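Local atomic coordinates of uncharacterized protein (Thermus thermophilus HB8, PDB entry 6SCE), a protein that is a DNA nuclease of Type III CRISPR defence, switched on by cyclic oligoadenylate, which its CARF region probably senses. Residues 52-57 and 64-69. Sequence-based numbering, arbitrary orientation.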
ATOM      1  N   ALA A  52      18.733 -15.070  -0.489  1.00 29.42           N
ATOM      2  CA  ALA A  52      19.291 -15.063  -1.838  1.00 28.79           C
ATOM      3  C   ALA A  52      20.266 -13.890  -2.043  1.00 27.84           C
ATOM      4  O   ALA A  52      21.307 -14.018  -2.684  1.00 27.25           O
ATOM      5  CB  ALA A  52      18.180 -15.040  -2.856  1.00 29.77           C
ATOM      6  N   PHE A  53      19.945 -12.745  -1.462  1.00 24.97           N
ATOM      7  CA  PHE A  53      20.803 -11.601  -1.519  1.00 25.37           C
ATOM      8  C   PHE A  53      22.122 -11.894  -0.777  1.00 26.22           C
ATOM      9  O   PHE A  53      23.212 -11.610  -1.288  1.00 25.76           O
ATOM     10  CB  PHE A  53      20.082 -10.399  -0.911  1.00 26.34           C
ATOM     11  CG  PHE A  53      20.924  -9.163  -0.761  1.00 25.26           C
ATOM     12  CD1 PHE A  53      21.662  -8.664  -1.816  1.00 26.12           C
ATOM     13  CD2 PHE A  53      20.935  -8.467   0.443  1.00 26.91           C
ATOM     14  CE1 PHE A  53      22.431  -7.520  -1.672  1.00 28.86           C
ATOM     15  CE2 PHE A  53      21.648  -7.296   0.567  1.00 26.77           C
ATOM     16  CZ  PHE A  53      22.409  -6.819  -0.489  1.00 27.76           C
ATOM     17  N   PHE A  54      22.023 -12.480   0.398  1.00 26.39           N
ATOM     18  CA  PHE A  54      23.212 -12.827   1.168  1.00 28.36           C
ATOM     19  C   PHE A  54      24.093 -13.879   0.465  1.00 29.74           C
ATOM     20  O   PHE A  54      25.312 -13.775   0.499  1.00 28.59           O
ATOM     21  CB  PHE A  54      22.850 -13.294   2.580  1.00 28.96           C
ATOM     22  CG  PHE A  54      22.295 -12.204   3.466  1.00 30.11           C
ATOM     23  CD1 PHE A  54      22.496 -10.861   3.173  1.00 29.49           C
ATOM     24  CD2 PHE A  54      21.575 -12.528   4.618  1.00 32.89           C
ATOM     25  CE1 PHE A  54      21.990  -9.859   3.995  1.00 31.79           C
ATOM     26  CE2 PHE A  54      21.077 -11.520   5.428  1.00 31.85           C
ATOM     27  CZ  PHE A  54      21.292 -10.195   5.113  1.00 29.15           C
ATOM     28  N   ARG A  55      23.465 -14.799  -0.241  1.00 29.03           N
ATOM     29  CA  ARG A  55      24.180 -15.736  -1.114  1.00 32.49           C
ATOM     30  C   ARG A  55      24.942 -15.027  -2.228  1.00 31.09           C
ATOM     31  O   ARG A  55      26.087 -15.357  -2.511  1.00 31.99           O
ATOM     32  CB  ARG A  55      23.191 -16.776  -1.684  1.00 36.33           C
ATOM     33  CG  ARG A  55      23.786 -17.780  -2.645  1.00 43.31           C
ATOM     34  CD  ARG A  55      22.691 -18.646  -3.262  1.00 53.41           C
ATOM     35  NE  ARG A  55      23.197 -19.494  -4.348  1.00 57.45           N
ATOM     36  CZ  ARG A  55      22.473 -20.396  -5.012  1.00 62.52           C
ATOM     37  NH1 ARG A  55      23.040 -21.113  -5.973  1.00 65.35           N
ATOM     38  NH2 ARG A  55      21.185 -20.578  -4.729  1.00 62.89           N
ATOM     39  N   LEU A  56      24.319 -14.042  -2.860  1.00 28.08           N
ATOM     40  CA  LEU A  56      24.983 -13.237  -3.840  1.00 29.23           C
ATOM     41  C   LEU A  56      26.156 -12.472  -3.230  1.00 30.06           C
ATOM     42  O   LEU A  56      27.261 -12.464  -3.798  1.00 29.35           O
ATOM     43  CB  LEU A  56      23.987 -12.273  -4.486  1.00 28.16           C
ATOM     44  CG  LEU A  56      24.512 -11.244  -5.459  1.00 28.49           C
ATOM     45  CD1 LEU A  56      25.254 -11.892  -6.613  1.00 29.88           C
ATOM     46  CD2 LEU A  56      23.357 -10.408  -5.993  1.00 28.30           C
ATOM     47  N   LEU A  57      25.955 -11.844  -2.071  1.00 28.32           N
ATOM     48  CA  LEU A  57      27.083 -11.176  -1.434  1.00 27.96           C
ATOM     49  C   LEU A  57      28.237 -12.146  -1.220  1.00 27.78           C
ATOM     50  O   LEU A  57      29.377 -11.811  -1.503  1.00 27.84           O
ATOM     51  CB  LEU A  57      26.701 -10.556  -0.097  1.00 30.02           C
ATOM     52  CG  LEU A  57      25.649  -9.459  -0.221  1.00 28.35           C
ATOM     53  CD1 LEU A  57      25.345  -8.925   1.159  1.00 30.63           C
ATOM     54  CD2 LEU A  57      26.137  -8.347  -1.128  1.00 31.04           C
ATOM     55  N   TYR A  64      29.683  -9.673   5.138  1.00 31.73           N
ATOM     56  CA  TYR A  64      28.595  -8.828   5.625  1.00 34.07           C
ATOM     57  C   TYR A  64      28.226  -9.206   7.056  1.00 34.52           C
ATOM     58  O   TYR A  64      28.515 -10.300   7.527  1.00 33.29           O
ATOM     59  CB  TYR A  64      27.351  -8.929   4.703  1.00 31.12           C
ATOM     60  CG  TYR A  64      26.724 -10.310   4.709  1.00 35.00           C
ATOM     61  CD1 TYR A  64      27.173 -11.285   3.851  1.00 35.66           C
ATOM     62  CD2 TYR A  64      25.726 -10.649   5.617  1.00 37.40           C
ATOM     63  CE1 TYR A  64      26.658 -12.551   3.889  1.00 38.41           C
ATOM     64  CE2 TYR A  64      25.206 -11.930   5.660  1.00 36.68           C
ATOM     65  CZ  TYR A  64      25.674 -12.857   4.788  1.00 35.90           C
ATOM     66  OH  TYR A  64      25.187 -14.111   4.790  1.00 43.44           O
ATOM     67  N   GLU A  65      27.548  -8.292   7.721  1.00 32.29           N
ATOM     68  CA  GLU A  65      26.935  -8.570   9.006  1.00 36.72           C
ATOM     69  C   GLU A  65      25.635  -7.804   9.100  1.00 34.46           C
ATOM     70  O   GLU A  65      25.443  -6.866   8.340  1.00 32.35           O
ATOM     71  CB  GLU A  65      27.860  -8.170  10.144  1.00 41.06           C
ATOM     72  CG  GLU A  65      28.286  -6.727  10.124  1.00 45.34           C
ATOM     73  CD  GLU A  65      29.417  -6.465  11.105  1.00 52.80           C
ATOM     74  OE1 GLU A  65      29.164  -6.549  12.331  1.00 57.67           O
ATOM     75  OE2 GLU A  65      30.548  -6.201  10.655  1.00 54.71           O
ATOM     76  N   GLU A  66      24.751  -8.255   9.989  1.00 34.31           N
ATOM     77  CA  GLU A  66      23.511  -7.550  10.277  1.00 36.79           C
ATOM     78  C   GLU A  66      23.588  -6.983  11.680  1.00 38.89           C
ATOM     79  O   GLU A  66      24.063  -7.655  12.591  1.00 35.06           O
ATOM     80  CB  GLU A  66      22.338  -8.502  10.183  1.00 39.22           C
ATOM     81  CG  GLU A  66      21.961  -8.867   8.766  1.00 38.61           C
ATOM     82  CD  GLU A  66      20.794  -9.835   8.729  1.00 40.34           C
ATOM     83  OE1 GLU A  66      21.028 -11.038   8.943  1.00 42.33           O
ATOM     84  OE2 GLU A  66      19.650  -9.416   8.505  1.00 41.28           O
ATOM     85  N   ARG A  67      23.129  -5.753  11.857  1.00 35.05           N
ATOM     86  CA  ARG A  67      23.164  -5.108  13.158  1.00 35.44           C
ATOM     87  C   ARG A  67      21.819  -4.472  13.437  1.00 35.69           C
ATOM     88  O   ARG A  67      21.130  -4.069  12.507  1.00 33.09           O
ATOM     89  CB  ARG A  67      24.228  -4.016  13.190  1.00 35.64           C
ATOM     90  CG  ARG A  67      25.673  -4.501  13.219  1.00 40.65           C
ATOM     91  CD  ARG A  67      26.615  -3.310  13.262  1.00 45.35           C
ATOM     92  NE  ARG A  67      27.985  -3.693  12.953  1.00 50.22           N
ATOM     93  CZ  ARG A  67      28.965  -2.861  12.587  1.00 51.99           C
ATOM     94  NH1 ARG A  67      28.761  -1.549  12.475  1.00 50.22           N
ATOM     95  NH2 ARG A  67      30.173  -3.355  12.336  1.00 51.78           N
ATOM     96  N   PRO A  68      21.462  -4.325  14.733  1.00 37.08           N
ATOM     97  CA  PRO A  68      20.258  -3.565  15.082  1.00 35.83           C
ATOM     98  C   PRO A  68      20.363  -2.133  14.588  1.00 32.47           C
ATOM     99  O   PRO A  68      21.459  -1.575  14.501  1.00 33.26           O
ATOM    100  CB  PRO A  68      20.239  -3.620  16.629  1.00 38.79           C
ATOM    101  CG  PRO A  68      20.996  -4.872  16.968  1.00 38.87           C
ATOM    102  CD  PRO A  68      22.093  -4.947  15.922  1.00 36.99           C
ATOM    103  N   LEU A  69      19.225  -1.527  14.290  1.00 35.92           N
ATOM    104  CA  LEU A  69      19.204  -0.157  13.763  1.00 36.01           C
ATOM    105  C   LEU A  69      19.942   0.858  14.612  1.00 39.61           C
ATOM    106  O   LEU A  69      20.662   1.726  14.095  1.00 35.79           O
ATOM    107  CB  LEU A  69      17.741   0.297  13.558  1.00 36.63           C
ATOM    108  CG  LEU A  69      17.134  -0.041  12.196  1.00 37.44           C
ATOM    109  CD1 LEU A  69      17.732   0.825  11.108  1.00 38.66           C
ATOM    110  CD2 LEU A  69      17.321  -1.494  11.835  1.00 41.05           C
TER
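Phe54 of helix 44-59 and Tyr64, at the start of edge strand 64-67, lay their rings together in an offset stack, centroids 4.5 Å apart and planes 19° from parallel. Followed outward from the helix, Phe54 meets Tyr64 from CB as far as CE1, then Glu66 at CE2 and CZ. Its CB lies 3.3 Å from Tyr64 OH, CG comes under CZ and CE2 of the tyrosine, and CD1 sits over one face of that ring. Beyond the stack, CE2 approaches Glu66 OE1 at 3.5 Å, and CZ meets Glu66 CD at 3.7 Å. The carboxylate is turned 67° from the phenyl plane; its OE2, hydrogen-bonded to Ser38 OG, lies at the ring edge, where the slightly positive C-H rim probably suits an anion.

Tyr64 has CG between its backbone N and carbonyl carbon (chi1 65°), which turns the ring toward the helix and sets its face against the Phe54 ring. One turn beyond Phe54, Leu57 puts CD1 4.0 Å from Tyr64 CD1, and the Leu57 side chain also touches Phe36 of strand 33-38. A leucine fits here, filling the space between helix and sheet. With an alanine in place of Tyr64, the Phe54 face is likely to lose its stacking partner and Leu57 CD1 its neighbour.

The contact closes the beta-alpha-beta unit of strand 33-38, helix 44-59 and strand 64-67, at the margin of a Rossmann-like sheet. No hydrogen bond joins the two segments: cohesion comes from the ring stack, from Leu57, and from the Glu66 carboxylate set against the Phe54 ring.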